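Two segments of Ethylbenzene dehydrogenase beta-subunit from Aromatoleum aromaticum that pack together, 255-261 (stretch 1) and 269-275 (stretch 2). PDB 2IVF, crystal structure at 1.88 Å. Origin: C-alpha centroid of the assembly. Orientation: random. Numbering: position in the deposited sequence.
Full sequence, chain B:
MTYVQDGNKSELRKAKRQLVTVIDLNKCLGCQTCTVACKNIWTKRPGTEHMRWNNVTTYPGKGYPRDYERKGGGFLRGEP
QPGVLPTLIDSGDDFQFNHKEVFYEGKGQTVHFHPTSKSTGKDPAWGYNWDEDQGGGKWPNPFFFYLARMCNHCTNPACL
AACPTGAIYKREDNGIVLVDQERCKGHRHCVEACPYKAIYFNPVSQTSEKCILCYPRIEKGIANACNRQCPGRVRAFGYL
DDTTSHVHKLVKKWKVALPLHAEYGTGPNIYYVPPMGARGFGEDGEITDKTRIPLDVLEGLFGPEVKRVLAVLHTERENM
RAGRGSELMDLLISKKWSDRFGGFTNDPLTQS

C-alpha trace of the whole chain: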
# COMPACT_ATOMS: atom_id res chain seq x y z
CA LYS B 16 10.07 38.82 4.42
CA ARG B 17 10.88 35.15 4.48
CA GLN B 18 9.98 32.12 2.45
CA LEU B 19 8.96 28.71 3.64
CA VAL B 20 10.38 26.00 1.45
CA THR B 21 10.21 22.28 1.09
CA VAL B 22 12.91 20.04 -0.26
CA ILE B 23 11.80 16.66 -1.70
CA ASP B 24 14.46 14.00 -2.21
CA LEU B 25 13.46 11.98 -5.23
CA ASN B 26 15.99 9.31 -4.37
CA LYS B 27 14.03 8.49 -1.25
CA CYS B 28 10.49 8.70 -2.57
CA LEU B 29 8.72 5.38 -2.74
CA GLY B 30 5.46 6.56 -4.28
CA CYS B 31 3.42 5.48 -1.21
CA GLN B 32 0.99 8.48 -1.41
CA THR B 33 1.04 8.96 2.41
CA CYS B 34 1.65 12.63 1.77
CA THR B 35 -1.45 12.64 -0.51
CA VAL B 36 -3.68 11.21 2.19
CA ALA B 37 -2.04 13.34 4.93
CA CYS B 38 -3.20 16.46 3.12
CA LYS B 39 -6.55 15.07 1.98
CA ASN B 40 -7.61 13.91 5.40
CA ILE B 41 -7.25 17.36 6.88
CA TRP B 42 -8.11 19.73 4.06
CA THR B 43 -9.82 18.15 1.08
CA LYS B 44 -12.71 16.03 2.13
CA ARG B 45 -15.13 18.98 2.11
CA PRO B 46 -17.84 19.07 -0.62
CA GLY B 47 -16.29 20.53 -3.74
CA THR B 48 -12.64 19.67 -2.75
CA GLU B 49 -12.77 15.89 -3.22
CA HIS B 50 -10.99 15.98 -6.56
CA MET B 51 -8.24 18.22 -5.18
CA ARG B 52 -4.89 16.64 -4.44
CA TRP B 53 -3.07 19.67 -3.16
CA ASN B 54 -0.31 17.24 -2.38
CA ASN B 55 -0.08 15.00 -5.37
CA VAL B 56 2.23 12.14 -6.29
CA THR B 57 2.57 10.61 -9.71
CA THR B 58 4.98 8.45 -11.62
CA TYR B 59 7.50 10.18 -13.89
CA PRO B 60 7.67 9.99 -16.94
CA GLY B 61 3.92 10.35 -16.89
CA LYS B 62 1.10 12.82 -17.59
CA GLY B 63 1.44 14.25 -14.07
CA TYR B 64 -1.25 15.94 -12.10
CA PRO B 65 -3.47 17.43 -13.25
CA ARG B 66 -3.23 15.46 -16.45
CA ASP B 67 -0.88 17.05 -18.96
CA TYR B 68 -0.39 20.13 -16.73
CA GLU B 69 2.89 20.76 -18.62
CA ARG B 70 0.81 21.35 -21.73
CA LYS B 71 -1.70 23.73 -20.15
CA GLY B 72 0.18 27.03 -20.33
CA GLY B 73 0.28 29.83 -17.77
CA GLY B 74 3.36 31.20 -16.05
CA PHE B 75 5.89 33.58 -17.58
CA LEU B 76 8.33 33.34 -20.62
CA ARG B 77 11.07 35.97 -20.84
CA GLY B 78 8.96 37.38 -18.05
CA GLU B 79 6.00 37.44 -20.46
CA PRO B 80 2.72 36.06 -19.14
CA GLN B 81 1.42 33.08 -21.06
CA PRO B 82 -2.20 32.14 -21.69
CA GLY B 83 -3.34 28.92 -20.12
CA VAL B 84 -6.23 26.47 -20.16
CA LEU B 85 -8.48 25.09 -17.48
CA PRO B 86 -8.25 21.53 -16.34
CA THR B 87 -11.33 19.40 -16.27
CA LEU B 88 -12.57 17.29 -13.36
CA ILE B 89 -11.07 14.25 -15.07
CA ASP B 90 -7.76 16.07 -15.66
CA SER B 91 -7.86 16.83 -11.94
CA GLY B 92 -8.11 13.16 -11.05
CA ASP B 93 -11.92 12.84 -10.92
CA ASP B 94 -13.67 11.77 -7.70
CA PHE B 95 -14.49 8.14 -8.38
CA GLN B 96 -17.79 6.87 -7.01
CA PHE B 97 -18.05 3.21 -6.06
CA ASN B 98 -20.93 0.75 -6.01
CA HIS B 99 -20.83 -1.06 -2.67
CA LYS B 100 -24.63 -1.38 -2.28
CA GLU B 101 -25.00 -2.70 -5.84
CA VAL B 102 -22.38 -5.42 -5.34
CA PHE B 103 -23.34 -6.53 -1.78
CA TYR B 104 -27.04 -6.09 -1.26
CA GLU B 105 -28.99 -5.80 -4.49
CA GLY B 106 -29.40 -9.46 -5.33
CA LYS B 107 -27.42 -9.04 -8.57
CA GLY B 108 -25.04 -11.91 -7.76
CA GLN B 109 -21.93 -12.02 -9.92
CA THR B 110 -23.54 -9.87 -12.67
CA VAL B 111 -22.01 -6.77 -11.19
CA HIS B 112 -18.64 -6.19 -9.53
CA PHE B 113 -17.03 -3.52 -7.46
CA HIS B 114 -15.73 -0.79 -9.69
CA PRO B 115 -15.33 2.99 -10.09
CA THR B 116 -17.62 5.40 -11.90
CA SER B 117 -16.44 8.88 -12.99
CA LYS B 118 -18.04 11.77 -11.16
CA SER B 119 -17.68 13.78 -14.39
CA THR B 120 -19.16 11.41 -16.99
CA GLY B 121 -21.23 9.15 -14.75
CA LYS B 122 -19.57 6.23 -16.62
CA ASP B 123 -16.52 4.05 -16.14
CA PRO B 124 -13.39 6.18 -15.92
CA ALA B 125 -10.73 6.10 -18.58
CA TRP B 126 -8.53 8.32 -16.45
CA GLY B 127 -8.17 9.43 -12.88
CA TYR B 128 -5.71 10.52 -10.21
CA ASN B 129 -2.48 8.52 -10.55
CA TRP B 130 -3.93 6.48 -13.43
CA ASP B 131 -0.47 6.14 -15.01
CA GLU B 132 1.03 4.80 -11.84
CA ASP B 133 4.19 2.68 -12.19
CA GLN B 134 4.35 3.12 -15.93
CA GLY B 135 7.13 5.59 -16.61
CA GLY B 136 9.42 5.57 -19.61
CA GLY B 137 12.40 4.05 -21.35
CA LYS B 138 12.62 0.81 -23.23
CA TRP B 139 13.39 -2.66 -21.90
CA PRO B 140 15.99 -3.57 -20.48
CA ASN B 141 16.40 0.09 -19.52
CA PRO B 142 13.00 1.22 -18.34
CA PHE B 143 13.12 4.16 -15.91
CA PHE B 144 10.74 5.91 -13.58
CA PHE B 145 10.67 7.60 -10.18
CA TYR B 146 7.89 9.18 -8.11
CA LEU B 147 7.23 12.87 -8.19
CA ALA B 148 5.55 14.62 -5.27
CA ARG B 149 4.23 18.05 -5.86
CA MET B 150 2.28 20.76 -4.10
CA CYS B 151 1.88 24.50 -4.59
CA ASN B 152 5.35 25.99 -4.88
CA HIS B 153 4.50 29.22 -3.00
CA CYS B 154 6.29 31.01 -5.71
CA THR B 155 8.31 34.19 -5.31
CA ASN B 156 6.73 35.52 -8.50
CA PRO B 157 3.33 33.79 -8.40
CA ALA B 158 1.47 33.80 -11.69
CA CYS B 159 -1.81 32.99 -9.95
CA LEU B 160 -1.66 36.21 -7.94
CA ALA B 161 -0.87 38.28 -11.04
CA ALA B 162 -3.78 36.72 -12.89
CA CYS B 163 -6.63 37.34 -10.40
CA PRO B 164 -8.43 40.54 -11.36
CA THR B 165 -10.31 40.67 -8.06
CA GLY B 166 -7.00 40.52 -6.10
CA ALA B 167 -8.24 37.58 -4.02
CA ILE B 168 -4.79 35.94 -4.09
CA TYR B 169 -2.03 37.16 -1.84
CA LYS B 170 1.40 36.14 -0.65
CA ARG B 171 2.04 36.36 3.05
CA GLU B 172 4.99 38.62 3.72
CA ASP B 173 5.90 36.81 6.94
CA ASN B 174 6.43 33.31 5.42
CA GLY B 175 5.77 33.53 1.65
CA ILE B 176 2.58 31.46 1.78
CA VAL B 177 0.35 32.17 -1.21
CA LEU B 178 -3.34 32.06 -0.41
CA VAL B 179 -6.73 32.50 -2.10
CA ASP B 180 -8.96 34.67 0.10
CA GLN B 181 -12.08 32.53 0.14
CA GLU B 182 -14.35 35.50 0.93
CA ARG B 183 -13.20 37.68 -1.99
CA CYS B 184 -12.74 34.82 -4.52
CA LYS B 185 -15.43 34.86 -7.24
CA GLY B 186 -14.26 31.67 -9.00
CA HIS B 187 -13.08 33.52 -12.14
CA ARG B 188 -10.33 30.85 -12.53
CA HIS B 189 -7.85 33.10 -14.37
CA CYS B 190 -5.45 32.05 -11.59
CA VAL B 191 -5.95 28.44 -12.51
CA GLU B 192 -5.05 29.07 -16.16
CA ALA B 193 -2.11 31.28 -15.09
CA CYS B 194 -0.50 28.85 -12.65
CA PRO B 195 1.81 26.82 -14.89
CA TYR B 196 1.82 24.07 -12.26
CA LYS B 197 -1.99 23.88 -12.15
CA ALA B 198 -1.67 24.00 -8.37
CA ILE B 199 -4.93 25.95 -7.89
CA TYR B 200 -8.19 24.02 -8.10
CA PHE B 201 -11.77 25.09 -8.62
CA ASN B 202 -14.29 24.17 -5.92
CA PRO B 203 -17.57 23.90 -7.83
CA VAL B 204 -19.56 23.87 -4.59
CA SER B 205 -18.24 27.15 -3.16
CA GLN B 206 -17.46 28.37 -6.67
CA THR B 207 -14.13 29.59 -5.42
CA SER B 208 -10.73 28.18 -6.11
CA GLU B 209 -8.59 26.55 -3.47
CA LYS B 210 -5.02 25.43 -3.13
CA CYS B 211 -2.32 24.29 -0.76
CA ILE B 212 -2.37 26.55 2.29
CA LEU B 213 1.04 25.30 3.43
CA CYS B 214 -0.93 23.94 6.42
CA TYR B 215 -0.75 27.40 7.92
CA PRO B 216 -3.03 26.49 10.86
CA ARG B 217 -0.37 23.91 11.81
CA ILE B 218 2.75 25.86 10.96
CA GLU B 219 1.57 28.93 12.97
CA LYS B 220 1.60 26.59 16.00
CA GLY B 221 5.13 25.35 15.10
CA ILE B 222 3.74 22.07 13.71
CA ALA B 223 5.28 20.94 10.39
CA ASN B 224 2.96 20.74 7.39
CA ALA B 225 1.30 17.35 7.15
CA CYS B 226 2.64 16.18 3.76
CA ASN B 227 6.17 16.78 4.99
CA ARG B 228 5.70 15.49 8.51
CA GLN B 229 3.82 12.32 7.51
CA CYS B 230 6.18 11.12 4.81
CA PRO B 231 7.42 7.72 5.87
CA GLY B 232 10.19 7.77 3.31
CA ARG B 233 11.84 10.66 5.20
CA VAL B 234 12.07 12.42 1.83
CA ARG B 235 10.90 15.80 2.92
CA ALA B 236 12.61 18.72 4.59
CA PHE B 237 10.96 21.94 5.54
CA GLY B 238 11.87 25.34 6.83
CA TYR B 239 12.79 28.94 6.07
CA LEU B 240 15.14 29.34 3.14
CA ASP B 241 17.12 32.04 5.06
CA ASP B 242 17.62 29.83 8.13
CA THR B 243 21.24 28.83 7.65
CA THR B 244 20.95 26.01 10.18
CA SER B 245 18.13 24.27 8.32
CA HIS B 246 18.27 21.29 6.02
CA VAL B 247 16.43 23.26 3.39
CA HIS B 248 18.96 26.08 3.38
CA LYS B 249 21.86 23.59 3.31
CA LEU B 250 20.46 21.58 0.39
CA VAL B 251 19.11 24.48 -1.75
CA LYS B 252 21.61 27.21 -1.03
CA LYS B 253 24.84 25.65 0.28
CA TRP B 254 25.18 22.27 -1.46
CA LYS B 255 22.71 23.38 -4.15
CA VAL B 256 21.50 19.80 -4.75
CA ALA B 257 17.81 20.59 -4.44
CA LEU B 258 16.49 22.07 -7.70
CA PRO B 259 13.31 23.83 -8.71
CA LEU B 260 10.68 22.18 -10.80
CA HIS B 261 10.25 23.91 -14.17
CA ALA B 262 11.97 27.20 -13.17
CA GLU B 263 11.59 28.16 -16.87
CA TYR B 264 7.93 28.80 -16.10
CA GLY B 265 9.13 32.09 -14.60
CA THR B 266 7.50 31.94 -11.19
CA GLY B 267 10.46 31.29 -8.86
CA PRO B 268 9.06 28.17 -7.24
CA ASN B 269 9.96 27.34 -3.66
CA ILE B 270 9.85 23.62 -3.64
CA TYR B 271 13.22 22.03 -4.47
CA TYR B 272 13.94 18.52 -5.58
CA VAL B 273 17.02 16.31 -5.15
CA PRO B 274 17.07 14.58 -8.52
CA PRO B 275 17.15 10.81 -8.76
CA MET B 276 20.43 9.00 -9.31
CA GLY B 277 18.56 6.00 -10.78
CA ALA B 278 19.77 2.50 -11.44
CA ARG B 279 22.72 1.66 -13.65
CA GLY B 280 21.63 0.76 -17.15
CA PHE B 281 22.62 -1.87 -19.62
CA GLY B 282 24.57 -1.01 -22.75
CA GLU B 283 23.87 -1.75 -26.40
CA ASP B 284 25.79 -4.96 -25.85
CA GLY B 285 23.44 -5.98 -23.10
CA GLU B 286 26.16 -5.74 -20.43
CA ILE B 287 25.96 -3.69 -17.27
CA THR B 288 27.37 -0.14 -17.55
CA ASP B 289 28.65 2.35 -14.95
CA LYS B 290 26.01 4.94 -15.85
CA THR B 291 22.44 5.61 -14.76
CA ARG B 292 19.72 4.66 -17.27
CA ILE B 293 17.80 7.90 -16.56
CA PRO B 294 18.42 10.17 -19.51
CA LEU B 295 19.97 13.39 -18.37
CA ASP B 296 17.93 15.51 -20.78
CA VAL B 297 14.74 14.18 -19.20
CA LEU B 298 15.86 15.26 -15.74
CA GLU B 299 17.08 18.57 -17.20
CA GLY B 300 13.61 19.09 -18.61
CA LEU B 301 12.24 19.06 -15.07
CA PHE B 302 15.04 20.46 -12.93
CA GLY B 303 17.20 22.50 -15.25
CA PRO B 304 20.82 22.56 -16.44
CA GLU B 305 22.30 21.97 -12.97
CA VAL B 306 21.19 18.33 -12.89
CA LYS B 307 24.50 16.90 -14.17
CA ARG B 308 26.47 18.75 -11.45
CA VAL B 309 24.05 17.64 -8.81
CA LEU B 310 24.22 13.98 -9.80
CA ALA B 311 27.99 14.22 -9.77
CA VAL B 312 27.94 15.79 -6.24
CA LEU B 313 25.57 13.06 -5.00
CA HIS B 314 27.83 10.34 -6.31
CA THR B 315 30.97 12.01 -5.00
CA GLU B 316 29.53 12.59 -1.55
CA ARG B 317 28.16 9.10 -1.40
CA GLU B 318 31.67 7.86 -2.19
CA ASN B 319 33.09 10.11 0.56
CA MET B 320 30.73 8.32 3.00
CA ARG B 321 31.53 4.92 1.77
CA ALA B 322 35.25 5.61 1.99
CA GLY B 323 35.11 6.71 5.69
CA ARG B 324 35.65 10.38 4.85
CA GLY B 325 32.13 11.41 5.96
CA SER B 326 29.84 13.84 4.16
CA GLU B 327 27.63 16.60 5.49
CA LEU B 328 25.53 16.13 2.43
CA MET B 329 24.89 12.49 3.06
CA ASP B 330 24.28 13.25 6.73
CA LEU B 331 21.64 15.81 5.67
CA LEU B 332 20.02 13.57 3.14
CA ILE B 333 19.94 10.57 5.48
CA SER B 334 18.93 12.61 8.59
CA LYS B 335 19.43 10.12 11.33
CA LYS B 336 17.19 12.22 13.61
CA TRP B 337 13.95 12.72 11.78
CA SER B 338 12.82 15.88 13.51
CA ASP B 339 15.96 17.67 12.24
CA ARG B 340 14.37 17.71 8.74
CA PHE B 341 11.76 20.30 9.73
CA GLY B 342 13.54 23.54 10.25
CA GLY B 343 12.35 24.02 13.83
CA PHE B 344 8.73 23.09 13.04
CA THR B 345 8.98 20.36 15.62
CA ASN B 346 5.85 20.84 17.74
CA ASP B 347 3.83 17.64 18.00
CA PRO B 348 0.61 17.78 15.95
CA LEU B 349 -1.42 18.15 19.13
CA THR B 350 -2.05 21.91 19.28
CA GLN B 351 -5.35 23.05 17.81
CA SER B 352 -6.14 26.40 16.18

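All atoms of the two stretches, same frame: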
# COMPACT_ATOMS: atom_id res chain seq x y z
N LYS B 255 23.46 23.12 -2.91
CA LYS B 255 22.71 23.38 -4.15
C LYS B 255 22.38 22.08 -4.88
O LYS B 255 22.58 21.98 -6.08
CB LYS B 255 23.48 24.33 -5.07
CG LYS B 255 24.05 25.53 -4.35
CD LYS B 255 24.66 26.59 -5.27
CE LYS B 255 25.20 27.80 -4.46
NZ LYS B 255 26.46 27.60 -3.57
N VAL B 256 21.85 21.11 -4.15
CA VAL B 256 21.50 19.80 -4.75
C VAL B 256 20.01 19.63 -4.89
O VAL B 256 19.54 18.64 -5.42
CB VAL B 256 22.06 18.62 -3.89
CG1 VAL B 256 23.59 18.56 -4.04
CG2 VAL B 256 21.62 18.74 -2.44
N ALA B 257 19.25 20.62 -4.40
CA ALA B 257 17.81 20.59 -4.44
C ALA B 257 17.40 21.68 -5.46
O ALA B 257 17.74 22.86 -5.30
CB ALA B 257 17.23 20.83 -3.05
N LEU B 258 16.78 21.24 -6.55
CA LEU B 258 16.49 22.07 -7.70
C LEU B 258 15.01 22.31 -7.93
O LEU B 258 14.18 21.45 -7.69
CB LEU B 258 17.06 21.41 -8.97
CG LEU B 258 18.53 21.06 -8.94
CD1 LEU B 258 18.90 20.22 -10.15
CD2 LEU B 258 19.44 22.31 -8.78
N PRO B 259 14.67 23.49 -8.46
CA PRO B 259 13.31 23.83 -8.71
C PRO B 259 12.69 23.07 -9.85
O PRO B 259 13.37 22.72 -10.84
CB PRO B 259 13.37 25.32 -9.08
CG PRO B 259 14.68 25.51 -9.65
CD PRO B 259 15.59 24.57 -8.85
N LEU B 260 11.40 22.82 -9.72
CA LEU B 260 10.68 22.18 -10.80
C LEU B 260 10.24 23.23 -11.84
O LEU B 260 9.53 24.20 -11.54
CB LEU B 260 9.51 21.33 -10.24
CG LEU B 260 8.53 20.71 -11.26
CD1 LEU B 260 9.19 19.61 -12.06
CD2 LEU B 260 7.25 20.17 -10.53
N HIS B 261 10.69 23.06 -13.08
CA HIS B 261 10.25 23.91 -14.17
C HIS B 261 10.44 25.41 -13.86
O HIS B 261 9.53 26.22 -14.04
CB HIS B 261 8.78 23.63 -14.52
CG HIS B 261 8.55 22.36 -15.30
ND1 HIS B 261 9.18 22.09 -16.50
CD2 HIS B 261 7.71 21.33 -15.08
CE1 HIS B 261 8.73 20.93 -16.97
NE2 HIS B 261 7.85 20.45 -16.12
N ASN B 269 9.27 27.55 -4.91
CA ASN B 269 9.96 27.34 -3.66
C ASN B 269 9.73 25.96 -3.07
O ASN B 269 9.75 25.76 -1.87
CB ASN B 269 9.62 28.45 -2.69
CG ASN B 269 10.12 29.77 -3.16
OD1 ASN B 269 9.35 30.73 -3.41
ND2 ASN B 269 11.42 29.85 -3.32
N ILE B 270 9.55 25.00 -3.95
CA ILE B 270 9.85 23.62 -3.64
C ILE B 270 11.08 23.19 -4.46
O ILE B 270 11.20 23.56 -5.63
CB ILE B 270 8.67 22.74 -3.94
CG1 ILE B 270 7.50 23.18 -3.01
CG2 ILE B 270 9.04 21.25 -3.71
CD1 ILE B 270 6.18 22.42 -3.31
N TYR B 271 11.97 22.41 -3.84
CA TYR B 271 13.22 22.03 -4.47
C TYR B 271 13.40 20.54 -4.35
O TYR B 271 13.13 19.96 -3.32
CB TYR B 271 14.39 22.80 -3.87
CG TYR B 271 14.20 24.29 -3.93
CD1 TYR B 271 13.42 24.96 -2.99
CD2 TYR B 271 14.81 25.04 -4.94
CE1 TYR B 271 13.23 26.34 -3.07
CE2 TYR B 271 14.62 26.40 -5.03
CZ TYR B 271 13.86 27.05 -4.09
OH TYR B 271 13.75 28.39 -4.26
N TYR B 272 13.89 19.96 -5.43
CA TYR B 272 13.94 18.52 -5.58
C TYR B 272 15.38 18.05 -5.73
O TYR B 272 16.16 18.64 -6.46
CB TYR B 272 13.18 18.12 -6.83
CG TYR B 272 11.71 18.33 -6.72
CD1 TYR B 272 11.14 19.57 -7.04
CD2 TYR B 272 10.86 17.29 -6.36
CE1 TYR B 272 9.78 19.75 -6.95
CE2 TYR B 272 9.51 17.47 -6.23
CZ TYR B 272 8.97 18.69 -6.53
OH TYR B 272 7.62 18.88 -6.45
N VAL B 273 15.75 17.05 -4.94
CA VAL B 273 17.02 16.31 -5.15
C VAL B 273 16.73 15.29 -6.26
O VAL B 273 15.87 14.39 -6.10
CB VAL B 273 17.53 15.58 -3.90
CG1 VAL B 273 18.91 14.98 -4.16
CG2 VAL B 273 17.58 16.56 -2.68
N PRO B 274 17.42 15.44 -7.40
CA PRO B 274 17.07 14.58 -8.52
C PRO B 274 17.53 13.15 -8.26
O PRO B 274 18.51 12.91 -7.52
CB PRO B 274 17.82 15.23 -9.69
CG PRO B 274 19.01 15.87 -9.11
CD PRO B 274 18.51 16.38 -7.76
N PRO B 275 16.87 12.20 -8.94
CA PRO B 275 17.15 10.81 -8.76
C PRO B 275 18.40 10.37 -9.47
O PRO B 275 18.60 10.68 -10.65
CB PRO B 275 15.92 10.12 -9.36
CG PRO B 275 15.49 10.99 -10.44
CD PRO B 275 15.83 12.41 -9.97
O HOH W 1 9.48 23.42 -7.71

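The two stretches meet through a short antiparallel pairing centred on Leu 258 and Tyr 272. Each of these residues gives its amide to the other's carbonyl: Leu 258 N donates to Tyr 272 O at 2.7 Å, with an N-H...O angle of 172°, and Tyr 272 N donates to Leu 258 O, also at 2.7 Å, with an angle of 156°. Both bonds are short, and this one reciprocal pair supplies all the direct hydrogen bonding between the stretches.

The same carbonyls are approached by CA-H groups as well. Tyr 272 O lies 3.3 Å from Ala 257 CA, and Leu 258 O lies 3.4 Å from Tyr 271 CA, so each oxygen receives an amide and, less directly, the CA-H of the residue preceding that amide. Val 256 O has no amide partner in the opposing stretch; instead Val 273 CA approaches it at 3.4 Å, with an angle of 164° at the hydrogen, and Pro 274 CD reaches it at the same 3.4 Å. Proline, lacking an amide hydrogen, can offer this carbonyl only carbon-bound hydrogens.

Beyond the central pair the backbones no longer bond directly. Leu 260 N and Ile 270 O are 4.2 Å apart, too far for a direct bond, and a water bridges them. It accepts from Leu 260 N at 2.8 Å and donates to Ile 270 O at 2.7 Å, satisfying both groups and extending the polar link past Pro 259, whose nitrogen has no hydrogen to give.

The side chains add apolar contacts to this framework. Tyr 271 and Pro 259 lie on one face of the pairing, where Pro 259 CD comes within 4.0 Å of Tyr 271 CD2. Ala 257 also packs against this tyrosine, its CB 3.6 Å from Tyr 271 CB, and touches Val 273 more loosely, with CB 4.3 Å from CG2. The small methyl group of Ala 257 thus contacts two neighbours of Tyr 272 in sequence.

Leu 258 and Tyr 272 direct their side chains to the other face. The Tyr 272 ring presents its edge to Leu 258 O, while Leu 260, whose CB points toward the opposing stretch, places that atom 3.7 Å from Tyr 272 CE1. The phenol oxygen of Tyr 272 is hydrogen-bonded elsewhere in the structure, so its polar end is satisfied while the ring carbons serve this contact. Leu 258 CD1 reaches Pro 274 CG at 4.5 Å, a marginal apolar contact. Together the stretches bury 432 Å², counting both sides.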